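Local coordinates for protein flavodoxin (Bacteroides uniformis, PDB 4J8P) that binds flavin mononucleotide in a flavodoxin-like fold and therefore probably serves as an electron-transfer or redox flavoprotein, its precise role not being established, at residues 8-13 / 28-33. Numbering follows the deposited sequence. Where two conformers were deposited one is given.
Sequences TLVAYF and EAVDGT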
loop_
_atom_site.group_PDB
_atom_site.type_symbol
_atom_site.label_atom_id
_atom_site.label_comp_id
_atom_site.label_asym_id
_atom_site.label_seq_id
_atom_site.Cartn_x
_atom_site.Cartn_y
_atom_site.Cartn_z
ATOM N N THR A 8 -15.873 0.251 1.590
ATOM C CA THR A 8 -14.533 -0.276 1.316
ATOM C C THR A 8 -13.674 0.812 0.706
ATOM O O THR A 8 -14.112 1.555 -0.184
ATOM C CB THR A 8 -14.601 -1.532 0.412
ATOM O OG1 THR A 8 -15.343 -2.554 1.098
ATOM C CG2 THR A 8 -13.207 -2.064 0.018
ATOM N N LEU A 9 -12.442 0.926 1.227
ATOM C CA LEU A 9 -11.460 1.881 0.730
ATOM C C LEU A 9 -10.363 1.118 0.032
ATOM O O LEU A 9 -9.912 0.123 0.587
ATOM C CB LEU A 9 -10.862 2.698 1.905
ATOM C CG LEU A 9 -9.810 3.769 1.517
ATOM C CD1 LEU A 9 -10.458 4.877 0.663
ATOM C CD2 LEU A 9 -9.165 4.402 2.765
ATOM N N VAL A 10 -9.919 1.562 -1.172
ATOM C CA VAL A 10 -8.745 0.953 -1.809
ATOM C C VAL A 10 -7.718 2.063 -1.845
ATOM O O VAL A 10 -7.831 2.968 -2.682
ATOM C CB VAL A 10 -9.023 0.324 -3.191
ATOM C CG1 VAL A 10 -7.739 -0.174 -3.857
ATOM C CG2 VAL A 10 -10.041 -0.802 -3.061
ATOM N N ALA A 11 -6.792 2.051 -0.878
ATOM C CA ALA A 11 -5.722 3.034 -0.767
ATOM C C ALA A 11 -4.463 2.474 -1.400
ATOM O O ALA A 11 -4.208 1.266 -1.286
ATOM C CB ALA A 11 -5.473 3.356 0.696
ATOM N N TYR A 12 -3.703 3.305 -2.103
ATOM C CA TYR A 12 -2.490 2.766 -2.722
ATOM C C TYR A 12 -1.432 3.824 -2.862
ATOM O O TYR A 12 -1.760 5.011 -3.029
ATOM C CB TYR A 12 -2.798 2.179 -4.131
ATOM C CG TYR A 12 -3.033 3.256 -5.150
ATOM C CD1 TYR A 12 -4.277 3.865 -5.270
ATOM C CD2 TYR A 12 -1.993 3.726 -5.950
ATOM C CE1 TYR A 12 -4.475 4.932 -6.139
ATOM C CE2 TYR A 12 -2.177 4.796 -6.815
ATOM C CZ TYR A 12 -3.426 5.375 -6.924
ATOM O OH TYR A 12 -3.668 6.391 -7.805
ATOM N N PHE A 13 -0.171 3.366 -2.862
ATOM C CA PHE A 13 0.959 4.223 -3.215
ATOM C C PHE A 13 1.559 3.679 -4.529
ATOM O O PHE A 13 1.718 2.453 -4.683
ATOM C CB PHE A 13 2.012 4.249 -2.085
ATOM C CG PHE A 13 3.348 4.807 -2.510
ATOM C CD1 PHE A 13 3.496 6.157 -2.819
ATOM C CD2 PHE A 13 4.466 3.981 -2.579
ATOM C CE1 PHE A 13 4.736 6.659 -3.241
ATOM C CE2 PHE A 13 5.714 4.491 -2.971
ATOM C CZ PHE A 13 5.844 5.829 -3.285
ATOM N N GLU A 28 -12.474 -1.421 -8.592
ATOM C CA GLU A 28 -13.611 -1.781 -9.440
ATOM C C GLU A 28 -14.236 -3.092 -8.968
ATOM O O GLU A 28 -15.475 -3.173 -8.831
ATOM C CB GLU A 28 -13.167 -1.878 -10.909
ATOM C CG GLU A 28 -12.867 -0.522 -11.526
ATOM C CD GLU A 28 -14.056 0.305 -11.986
ATOM O OE1 GLU A 28 -14.893 0.691 -11.137
ATOM O OE2 GLU A 28 -14.101 0.636 -13.192
ATOM N N ALA A 29 -13.382 -4.104 -8.685
ATOM C CA ALA A 29 -13.813 -5.437 -8.279
ATOM C C ALA A 29 -14.549 -5.461 -6.927
ATOM O O ALA A 29 -15.476 -6.264 -6.768
ATOM C CB ALA A 29 -12.631 -6.383 -8.252
ATOM N N VAL A 30 -14.176 -4.570 -5.977
ATOM C CA VAL A 30 -14.808 -4.517 -4.642
ATOM C C VAL A 30 -15.797 -3.342 -4.475
ATOM O O VAL A 30 -16.335 -3.193 -3.377
ATOM C CB VAL A 30 -13.728 -4.462 -3.506
ATOM C CG1 VAL A 30 -12.774 -5.649 -3.572
ATOM C CG2 VAL A 30 -12.944 -3.134 -3.526
ATOM N N ASP A 31 -16.019 -2.503 -5.529
ATOM C CA ASP A 31 -16.875 -1.300 -5.490
ATOM C C ASP A 31 -16.406 -0.388 -4.341
ATOM O O ASP A 31 -17.197 0.080 -3.510
ATOM C CB ASP A 31 -18.381 -1.644 -5.383
ATOM C CG ASP A 31 -19.301 -0.466 -5.665
ATOM O OD1 ASP A 31 -18.842 0.512 -6.299
ATOM O OD2 ASP A 31 -20.480 -0.522 -5.252
ATOM N N GLY A 32 -15.091 -0.167 -4.298
ATOM C CA GLY A 32 -14.485 0.643 -3.265
ATOM C C GLY A 32 -14.128 2.034 -3.723
ATOM O O GLY A 32 -14.113 2.324 -4.924
ATOM N N THR A 33 -13.886 2.907 -2.753
ATOM C CA THR A 33 -13.419 4.267 -3.007
ATOM C C THR A 33 -11.945 4.175 -3.372
ATOM O O THR A 33 -11.168 3.571 -2.625
ATOM C CB THR A 33 -13.633 5.146 -1.792
ATOM O OG1 THR A 33 -15.033 5.257 -1.544
ATOM C CG2 THR A 33 -13.024 6.545 -1.974
HETATM O O HOH W 1 -17.586 0.839 -0.696
HETATM O O HOH W 2 -16.790 3.347 -0.939
#
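In the first beta-alpha-beta unit of this flavodoxin fold, Thr8, Leu9 and Val10 of strand 7-12 meet the end of helix 18-30 and Thr33, where the chain rejoins the sheet. Two backbone bonds bracket Leu9: Thr33 N donates to Thr8 O at 2.9 Å, and Val10 N donates to Thr33 O at 2.8 Å, nearly straight at 173°. The pairing is parallel, and Val10 continues it with Tyr35, so strand 33-36 joins as an edge strand beside strand 7-12, which bonds on its other side to strand 80-88. Between helix and strand, a Schellman motif with Asp31 at positive phi ends the helix, and Gly32 runs close alongside Thr8, its CA 3.2 Å from Thr8 O. On the face covered by helix 18-30, Val30 CG2 touches both Thr8 CG2 (3.7 Å) and Val10 CG2 (3.8 Å); the Thr8 and Val30 side chains cross at about a right angle. Thr8 CG2, anti to the backbone N, is the branch that meets Val30. Leu9 points to the other face, with Thr33, its CD1 4.0 Å from Thr33 CB. A water accepts from Thr8 N and donates to Asp31 O, bridging strand and turn; a second water hydrogen-bonds Thr33 OG1 at 2.7 Å and weakly reaches Thr8 O.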